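Local atomic coordinates of 2-oxoglutarate (2OG) and Fe(II)-dependent oxygenase superfamily protein (Arabidopsis thaliana, PDB entry 6KWA), a protein that probably oxidises the plant hormone indole-3-acetic acid irreversibly to inactive 2-oxoindole-3-acetic acid, as a 2-oxoglutarate- and iron(II)-dependent dioxygenase of auxin catabolism. Residues P79-L84 against R150-H155; L164-H169 against H228-K233. All coordinates share one frame; numbering follows the deposited sequence.

Interaction 1: P79-L84 against R150-H155; sequences PYYEAL and RINKYH
The side chains of Y81 and Y154 lie side by side and point the same way, with their ring planes turned 34° apart. CD1 of Y81 meets CE1 of Y154 at 3.4 Å. At the edge of the Y81 ring, in its plane, sits the amide carbon of N152. The hydroxyl OH of Y81 donates to OD1 of N152 at 2.6 Å, tilted from the amide plane. CG of Y81 is anti to the backbone N (chi1 176°), which carries the ring along its own strand to this amide. CB of A83 sits over one face of the R150 guanidinium, 3.1 Å above the plane and toward its rim. NE of R150 makes a weak bond to OH of Y81, and NH1 of R150 is bonded to the carbonyl O of G70. Y81, A83, N152 and Y154 share one face of the sheet. On the other face E82 and K153 run alongside each other, and a water joins OE1 of E82 to NZ of K153. OE2 of E82 is in a salt bridge with K59. L84 and I151 pack next to them, CB of L84 on CG1 of I151 at 3.8 Å. The backbones are antiparallel, with hydrogen-bonded pairs at E82–K153 and L84–I151. This is the edge of the large sheet of the double-stranded beta-helix, where N152 and Y154 belong to the 2-oxoglutarate site.

Interaction 2: L164-H169 against H228-K233; sequences LGVQLH and HRVQCK. With MG (magnesium ion), chain D.
H169 and H228 both place CG between the backbone N and the carbonyl carbon, with chi1 of 68° and 56°. From neighbouring strands this turns both NE2 atoms to one magnesium ion. The ion is held by NE2 of H228 at 2.1 Å and by NE2 of H169 at 2.5 Å. D171 completes the protein ligands, giving the two-histidine, one-carboxylate facial triad of the double-stranded beta-helix oxygenases. Magnesium here probably stands in for the iron(II) of the working enzyme. The imidazole planes are 50° apart, and CE1 of H228 lies over one face of the H169 ring, toward its rim. ND1 of H228 is bonded to the carbonyl O of V226, which fixes the turn of the H228 ring. The backbones of H169 and H228 form an antiparallel hydrogen-bonded pair.

Beyond this pair the 164-169 chain turns a corner at G165 and V166. N of G165 donates a hydrogen bond to O of V230, at 2.8 Å. V166 sets CG1 against CG1 of V230, 3.6 Å apart, and the two side chains cross at about a right angle.

R229 sets out toward the 164-169 strand at CB, and its extended chain passes between two leucines. CD1 of L168 touches CG of R229 at 3.8 Å. L164 lies across the outer part of the same chain and also meets Q231. An alanine at L164 would probably open a gap beside R229 and Q231 and leave the guanidinium freer to move. That guanidinium also makes a cation-pi contact with F197. CD2 of L164 rests 3.7 Å from NH1 of R229.

Both segments of interaction 1 precede those of interaction 2 in the chain. Their centres are about 13 Å apart. Strand 147-155 leads on to strand 164-169, so the chain passes from one sheet to the other. Interaction 1 lies in the large mixed sheet, at 81-87, one of its two outermost strands. Interaction 2 lies in the four-stranded antiparallel sheet, with 164-169 as one of its two outermost strands. They touch where the Y80 ring packs on L164 and G165, and where Y154 approaches V230. R238, near both Y154 and V230, belongs to the 2-oxoglutarate site. Cosubstrate residues from one sheet are thus brought close to the metal ligands H169 and H228 of the other.

Interaction 1: P79-L84 against R150-H155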
ATOM      1  N   PRO A  79       8.626  18.143  -4.072  1.00 53.80           N
ATOM      2  CA  PRO A  79       8.542  19.302  -3.182  1.00 56.92           C
ATOM      3  C   PRO A  79       7.449  19.176  -2.127  1.00 53.88           C
ATOM      4  O   PRO A  79       7.568  19.824  -1.113  1.00 51.00           O
ATOM      5  CB  PRO A  79       8.258  20.467  -4.146  1.00 52.83           C
ATOM      6  CG  PRO A  79       7.699  19.801  -5.393  1.00 53.23           C
ATOM      7  CD  PRO A  79       8.367  18.481  -5.483  1.00 50.83           C
ATOM      8  N   TYR A  80       6.415  18.382  -2.346  1.00 52.28           N
ATOM      9  CA  TYR A  80       5.273  18.427  -1.439  1.00 55.45           C
ATOM     10  C   TYR A  80       5.261  17.242  -0.479  1.00 52.49           C
ATOM     11  O   TYR A  80       4.357  17.110   0.346  1.00 50.80           O
ATOM     12  CB  TYR A  80       3.968  18.440  -2.239  1.00 57.28           C
ATOM     13  CG  TYR A  80       4.074  19.203  -3.531  1.00 64.38           C
ATOM     14  CD1 TYR A  80       4.093  20.594  -3.554  1.00 64.60           C
ATOM     15  CD2 TYR A  80       4.167  18.527  -4.732  1.00 67.44           C
ATOM     16  CE1 TYR A  80       4.198  21.285  -4.750  1.00 70.84           C
ATOM     17  CE2 TYR A  80       4.270  19.198  -5.929  1.00 72.59           C
ATOM     18  CZ  TYR A  80       4.289  20.577  -5.938  1.00 74.09           C
ATOM     19  OH  TYR A  80       4.394  21.229  -7.146  1.00 76.62           O
ATOM     20  N   TYR A  81       6.320  16.448  -0.483  1.00 49.98           N
ATOM     21  CA  TYR A  81       6.216  15.127   0.109  1.00 51.81           C
ATOM     22  C   TYR A  81       7.236  14.884   1.200  1.00 51.91           C
ATOM     23  O   TYR A  81       8.429  15.113   0.995  1.00 50.46           O
ATOM     24  CB  TYR A  81       6.385  14.096  -1.025  1.00 53.14           C
ATOM     25  CG  TYR A  81       6.401  12.631  -0.632  1.00 58.73           C
ATOM     26  CD1 TYR A  81       5.285  12.034  -0.058  1.00 58.51           C
ATOM     27  CD2 TYR A  81       7.525  11.829  -0.874  1.00 58.49           C
ATOM     28  CE1 TYR A  81       5.282  10.682   0.285  1.00 57.88           C
ATOM     29  CE2 TYR A  81       7.535  10.472  -0.525  1.00 56.32           C
ATOM     30  CZ  TYR A  81       6.406   9.907   0.050  1.00 59.25           C
ATOM     31  OH  TYR A  81       6.378   8.565   0.394  1.00 57.67           O
ATOM     32  N   GLU A  82       6.756  14.401   2.353  1.00 42.63           N
ATOM     33  CA  GLU A  82       7.608  13.946   3.428  1.00 45.22           C
ATOM     34  C   GLU A  82       7.190  12.515   3.848  1.00 47.98           C
ATOM     35  O   GLU A  82       6.011  12.148   3.783  1.00 45.26           O
ATOM     36  CB  GLU A  82       7.521  14.920   4.621  1.00 47.58           C
ATOM     37  CG  GLU A  82       8.446  14.583   5.809  1.00 45.36           C
ATOM     38  CD  GLU A  82       8.280  15.554   6.971  1.00 49.57           C
ATOM     39  OE1 GLU A  82       7.285  16.323   6.966  1.00 50.93           O
ATOM     40  OE2 GLU A  82       9.122  15.531   7.902  1.00 50.29           O
ATOM     41  N   ALA A  83       8.143  11.689   4.254  1.00 45.08           N
ATOM     42  CA  ALA A  83       7.800  10.318   4.562  1.00 44.78           C
ATOM     43  C   ALA A  83       8.717   9.705   5.590  1.00 49.85           C
ATOM     44  O   ALA A  83       9.905  10.040   5.663  1.00 48.21           O
ATOM     45  CB  ALA A  83       7.795   9.466   3.267  1.00 50.09           C
ATOM     46  N   LEU A  84       8.141   8.782   6.360  1.00 40.19           N
ATOM     47  CA  LEU A  84       8.841   7.952   7.317  1.00 44.02           C
ATOM     48  C   LEU A  84       8.467   6.498   7.045  1.00 45.95           C
ATOM     49  O   LEU A  84       7.409   6.212   6.475  1.00 46.02           O
ATOM     50  CB  LEU A  84       8.477   8.318   8.769  1.00 45.58           C
ATOM     51  CG  LEU A  84       8.873   9.668   9.366  1.00 45.57           C
ATOM     52  CD1 LEU A  84       7.819  10.180  10.324  1.00 44.15           C
ATOM     53  CD2 LEU A  84      10.183   9.462  10.115  1.00 47.39           C
ATOM     54  N   ARG A 150       5.114   2.550   5.350  1.00 41.02           N
ATOM     55  CA  ARG A 150       5.507   3.909   5.009  1.00 44.00           C
ATOM     56  C   ARG A 150       4.380   4.874   5.324  1.00 46.53           C
ATOM     57  O   ARG A 150       3.241   4.667   4.900  1.00 51.46           O
ATOM     58  CB  ARG A 150       5.881   4.022   3.525  1.00 40.22           C
ATOM     59  CG  ARG A 150       6.671   5.289   3.179  1.00 43.54           C
ATOM     60  CD  ARG A 150       7.651   5.086   2.018  1.00 43.76           C
ATOM     61  NE  ARG A 150       8.504   6.251   1.786  1.00 47.69           N
ATOM     62  CZ  ARG A 150       9.594   6.526   2.511  1.00 51.93           C
ATOM     63  NH1 ARG A 150       9.927   5.748   3.521  1.00 45.77           N
ATOM     64  NH2 ARG A 150      10.340   7.592   2.254  1.00 50.75           N
ATOM     65  N   ILE A 151       4.690   5.951   6.036  1.00 45.77           N
ATOM     66  CA  ILE A 151       3.664   6.941   6.332  1.00 42.10           C
ATOM     67  C   ILE A 151       4.071   8.219   5.643  1.00 48.06           C
ATOM     68  O   ILE A 151       5.254   8.572   5.570  1.00 47.16           O
ATOM     69  CB  ILE A 151       3.477   7.168   7.830  1.00 46.71           C
ATOM     70  CG1 ILE A 151       4.769   7.643   8.492  1.00 46.29           C
ATOM     71  CG2 ILE A 151       3.002   5.879   8.497  1.00 45.23           C
ATOM     72  CD1 ILE A 151       4.654   7.799  10.012  1.00 47.70           C
ATOM     73  N   ASN A 152       3.080   8.923   5.130  1.00 44.96           N
ATOM     74  CA  ASN A 152       3.341  10.007   4.231  1.00 47.65           C
ATOM     75  C   ASN A 152       2.657  11.277   4.699  1.00 48.44           C
ATOM     76  O   ASN A 152       1.556  11.203   5.236  1.00 44.87           O
ATOM     77  CB  ASN A 152       2.830   9.621   2.839  1.00 46.59           C
ATOM     78  CG  ASN A 152       3.285   8.215   2.419  1.00 52.51           C
ATOM     79  OD1 ASN A 152       4.459   7.998   2.126  1.00 51.82           O
ATOM     80  ND2 ASN A 152       2.352   7.257   2.403  1.00 50.11           N
ATOM     81  N   LYS A 153       3.317  12.426   4.497  1.00 46.34           N
ATOM     82  CA  LYS A 153       2.737  13.756   4.748  1.00 45.55           C
ATOM     83  C   LYS A 153       2.827  14.586   3.478  1.00 48.80           C
ATOM     84  O   LYS A 153       3.935  14.878   2.999  1.00 45.78           O
ATOM     85  CB  LYS A 153       3.459  14.478   5.888  1.00 48.05           C
ATOM     86  CG  LYS A 153       2.999  15.920   6.131  1.00 46.55           C
ATOM     87  CD  LYS A 153       3.461  16.453   7.497  1.00 47.59           C
ATOM     88  CE  LYS A 153       3.547  17.966   7.550  1.00 56.42           C
ATOM     89  NZ  LYS A 153       3.667  18.400   8.982  1.00 60.47           N
ATOM     90  N   TYR A 154       1.684  14.931   2.897  1.00 47.22           N
ATOM     91  CA  TYR A 154       1.692  15.758   1.682  1.00 52.65           C
ATOM     92  C   TYR A 154       1.402  17.190   2.065  1.00 54.81           C
ATOM     93  O   TYR A 154       0.422  17.447   2.782  1.00 53.55           O
ATOM     94  CB  TYR A 154       0.657  15.276   0.637  1.00 55.23           C
ATOM     95  CG  TYR A 154       0.941  13.892   0.213  1.00 57.24           C
ATOM     96  CD1 TYR A 154       1.777  13.657  -0.863  1.00 54.57           C
ATOM     97  CD2 TYR A 154       0.439  12.811   0.929  1.00 53.72           C
ATOM     98  CE1 TYR A 154       2.089  12.385  -1.230  1.00 59.16           C
ATOM     99  CE2 TYR A 154       0.753  11.527   0.573  1.00 55.04           C
ATOM    100  CZ  TYR A 154       1.566  11.323  -0.501  1.00 59.89           C
ATOM    101  OH  TYR A 154       1.843  10.031  -0.816  1.00 63.11           O
ATOM    102  N   HIS A 155       2.231  18.108   1.594  1.00 53.42           N
ATOM    103  CA  HIS A 155       1.946  19.485   1.825  1.00 56.51           C
ATOM    104  C   HIS A 155       1.649  20.260   0.533  1.00 61.53           C
ATOM    105  O   HIS A 155       2.557  20.549  -0.255  1.00 56.41           O
ATOM    106  CB  HIS A 155       3.121  20.136   2.522  1.00 56.73           C
ATOM    107  CG  HIS A 155       2.873  21.583   2.849  1.00 66.01           C
ATOM    108  ND1 HIS A 155       3.898  22.501   2.954  1.00 70.41           N
ATOM    109  CD2 HIS A 155       1.717  22.262   3.060  1.00 67.72           C
ATOM    110  CE1 HIS A 155       3.369  23.681   3.249  1.00 68.85           C
ATOM    111  NE2 HIS A 155       2.053  23.566   3.328  1.00 71.33           N
TER
HETATM  112  O   HOH W   1       6.676  17.730   9.173  1.00 52.57           O

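Interaction 2: L164-H169 against H228-K233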
ATOM      1  N   LEU A 164      -0.457  18.140 -10.048  1.00 92.42           N
ATOM      2  CA  LEU A 164      -0.227  16.860  -9.375  1.00 92.16           C
ATOM      3  C   LEU A 164       0.695  17.049  -8.169  1.00 91.23           C
ATOM      4  O   LEU A 164       1.494  17.984  -8.148  1.00 90.12           O
ATOM      5  CB  LEU A 164       0.387  15.830 -10.336  1.00 86.68           C
ATOM      6  CG  LEU A 164      -0.226  15.320 -11.651  1.00 88.98           C
ATOM      7  CD1 LEU A 164      -1.143  16.299 -12.390  1.00 92.62           C
ATOM      8  CD2 LEU A 164       0.908  14.842 -12.563  1.00 80.91           C
ATOM      9  N   GLY A 165       0.561  16.180  -7.162  1.00 92.55           N
ATOM     10  CA  GLY A 165       1.420  16.205  -5.982  1.00 88.01           C
ATOM     11  C   GLY A 165       2.708  15.406  -6.137  1.00 92.85           C
ATOM     12  O   GLY A 165       3.817  15.930  -5.983  1.00 92.74           O
ATOM     13  N   VAL A 166       2.559  14.125  -6.463  1.00 96.16           N
ATOM     14  CA  VAL A 166       3.674  13.321  -6.949  1.00 94.92           C
ATOM     15  C   VAL A 166       3.215  12.665  -8.261  1.00 92.49           C
ATOM     16  O   VAL A 166       2.019  12.439  -8.482  1.00 87.51           O
ATOM     17  CB  VAL A 166       4.177  12.279  -5.900  1.00 95.38           C
ATOM     18  CG1 VAL A 166       3.115  11.221  -5.587  1.00 89.95           C
ATOM     19  CG2 VAL A 166       5.512  11.645  -6.349  1.00 91.03           C
ATOM     20  N   GLN A 167       4.167  12.428  -9.157  1.00 92.45           N
ATOM     21  CA  GLN A 167       3.855  12.070 -10.529  1.00 81.50           C
ATOM     22  C   GLN A 167       3.621  10.569 -10.718  1.00 75.79           C
ATOM     23  O   GLN A 167       3.951   9.752  -9.854  1.00 75.96           O
ATOM     24  CB  GLN A 167       4.983  12.575 -11.428  1.00 86.82           C
ATOM     25  CG  GLN A 167       5.128  14.107 -11.362  1.00 93.77           C
ATOM     26  CD  GLN A 167       6.297  14.644 -12.177  1.00101.16           C
ATOM     27  OE1 GLN A 167       6.389  14.391 -13.382  1.00100.76           O
ATOM     28  NE2 GLN A 167       7.184  15.412 -11.527  1.00 90.37           N
ATOM     29  N   LEU A 168       3.015  10.247 -11.856  1.00 68.22           N
ATOM     30  CA  LEU A 168       2.513   8.924 -12.206  1.00 65.94           C
ATOM     31  C   LEU A 168       3.536   7.788 -11.985  1.00 66.29           C
ATOM     32  O   LEU A 168       4.692   7.911 -12.379  1.00 68.87           O
ATOM     33  CB  LEU A 168       2.055   8.972 -13.661  1.00 59.38           C
ATOM     34  CG  LEU A 168       1.170   7.894 -14.276  1.00 59.41           C
ATOM     35  CD1 LEU A 168      -0.242   8.015 -13.731  1.00 56.18           C
ATOM     36  CD2 LEU A 168       1.172   7.977 -15.788  1.00 63.61           C
ATOM     37  N   HIS A 169       3.128   6.701 -11.324  1.00 62.66           N
ATOM     38  CA  HIS A 169       4.046   5.585 -11.066  1.00 61.91           C
ATOM     39  C   HIS A 169       3.315   4.241 -10.842  1.00 63.02           C
ATOM     40  O   HIS A 169       2.081   4.200 -10.733  1.00 60.21           O
ATOM     41  CB  HIS A 169       4.928   5.897  -9.853  1.00 56.68           C
ATOM     42  CG  HIS A 169       4.188   5.939  -8.553  1.00 65.27           C
ATOM     43  ND1 HIS A 169       3.289   6.937  -8.235  1.00 65.82           N
ATOM     44  CD2 HIS A 169       4.236   5.116  -7.474  1.00 62.73           C
ATOM     45  CE1 HIS A 169       2.807   6.719  -7.021  1.00 65.83           C
ATOM     46  NE2 HIS A 169       3.361   5.619  -6.540  1.00 66.09           N
ATOM     47  N   HIS A 228      -0.599   4.981 -11.008  1.00 50.69           N
ATOM     48  CA  HIS A 228      -1.382   5.907 -10.216  1.00 58.80           C
ATOM     49  C   HIS A 228      -0.600   7.158  -9.814  1.00 59.89           C
ATOM     50  O   HIS A 228       0.637   7.191  -9.850  1.00 58.69           O
ATOM     51  CB  HIS A 228      -1.929   5.189  -8.962  1.00 53.86           C
ATOM     52  CG  HIS A 228      -0.879   4.543  -8.116  1.00 56.20           C
ATOM     53  ND1 HIS A 228      -0.244   3.375  -8.483  1.00 55.99           N
ATOM     54  CD2 HIS A 228      -0.379   4.878  -6.901  1.00 61.05           C
ATOM     55  CE1 HIS A 228       0.617   3.030  -7.541  1.00 54.65           C
ATOM     56  NE2 HIS A 228       0.554   3.924  -6.570  1.00 59.37           N
ATOM     57  N   ARG A 229      -1.344   8.175  -9.404  1.00 60.57           N
ATOM     58  CA  ARG A 229      -0.745   9.422  -8.943  1.00 74.59           C
ATOM     59  C   ARG A 229      -1.743  10.109  -8.029  1.00 77.49           C
ATOM     60  O   ARG A 229      -2.942   9.806  -8.064  1.00 73.96           O
ATOM     61  CB  ARG A 229      -0.421  10.356 -10.103  1.00 68.93           C
ATOM     62  CG  ARG A 229      -1.551  10.385 -11.088  1.00 69.86           C
ATOM     63  CD  ARG A 229      -1.435  11.479 -12.112  1.00 76.23           C
ATOM     64  NE  ARG A 229      -2.693  11.608 -12.844  1.00 74.40           N
ATOM     65  CZ  ARG A 229      -2.848  12.362 -13.923  1.00 80.42           C
ATOM     66  NH1 ARG A 229      -1.815  13.044 -14.398  1.00 83.00           N
ATOM     67  NH2 ARG A 229      -4.025  12.423 -14.536  1.00 75.19           N
ATOM     68  N   VAL A 230      -1.252  11.055  -7.239  1.00 82.93           N
ATOM     69  CA  VAL A 230      -2.123  11.861  -6.404  1.00 83.43           C
ATOM     70  C   VAL A 230      -2.147  13.286  -6.954  1.00 85.23           C
ATOM     71  O   VAL A 230      -1.109  13.900  -7.204  1.00 85.73           O
ATOM     72  CB  VAL A 230      -1.693  11.843  -4.927  1.00 80.99           C
ATOM     73  CG1 VAL A 230      -0.222  12.200  -4.786  1.00 85.18           C
ATOM     74  CG2 VAL A 230      -2.566  12.794  -4.118  1.00 83.64           C
ATOM     75  N   GLN A 231      -3.354  13.774  -7.202  1.00 85.80           N
ATOM     76  CA  GLN A 231      -3.563  15.114  -7.722  1.00 86.28           C
ATOM     77  C   GLN A 231      -3.920  16.087  -6.612  1.00 86.69           C
ATOM     78  O   GLN A 231      -4.661  15.745  -5.691  1.00 89.16           O
ATOM     79  CB  GLN A 231      -4.671  15.102  -8.760  1.00 88.04           C
ATOM     80  CG  GLN A 231      -4.198  15.248 -10.168  1.00 89.23           C
ATOM     81  CD  GLN A 231      -5.317  15.705 -11.052  1.00 87.54           C
ATOM     82  OE1 GLN A 231      -6.490  15.566 -10.697  1.00 85.59           O
ATOM     83  NE2 GLN A 231      -4.975  16.258 -12.209  1.00 94.14           N
ATOM     84  N   CYS A 232      -3.402  17.304  -6.697  1.00 85.86           N
ATOM     85  CA  CYS A 232      -3.763  18.315  -5.713  1.00 86.56           C
ATOM     86  C   CYS A 232      -5.112  18.959  -6.029  1.00 86.27           C
ATOM     87  O   CYS A 232      -5.296  19.506  -7.110  1.00 91.20           O
ATOM     88  CB  CYS A 232      -2.684  19.391  -5.640  1.00 81.66           C
ATOM     89  SG  CYS A 232      -3.212  20.809  -4.687  1.00 86.53           S
ATOM     90  N   LYS A 233      -6.039  18.941  -5.073  1.00 87.26           N
ATOM     91  CA  LYS A 233      -7.382  19.460  -5.325  1.00 90.59           C
ATOM     92  C   LYS A 233      -7.581  20.727  -4.496  1.00 90.93           C
ATOM     93  O   LYS A 233      -8.384  21.595  -4.844  1.00 92.55           O
ATOM     94  CB  LYS A 233      -8.479  18.434  -4.977  1.00 90.09           C
ATOM     95  CG  LYS A 233      -8.638  17.255  -5.958  1.00 89.57           C
ATOM     96  CD  LYS A 233      -9.802  16.312  -5.569  1.00 81.63           C
ATOM     97  CE  LYS A 233      -9.470  15.415  -4.376  1.00 87.89           C
ATOM     98  NZ  LYS A 233     -10.443  14.283  -4.188  1.00 81.07           N
TER
HETATM   99 MG    MG D 301       1.877   4.341  -5.007  1.00 65.62          MG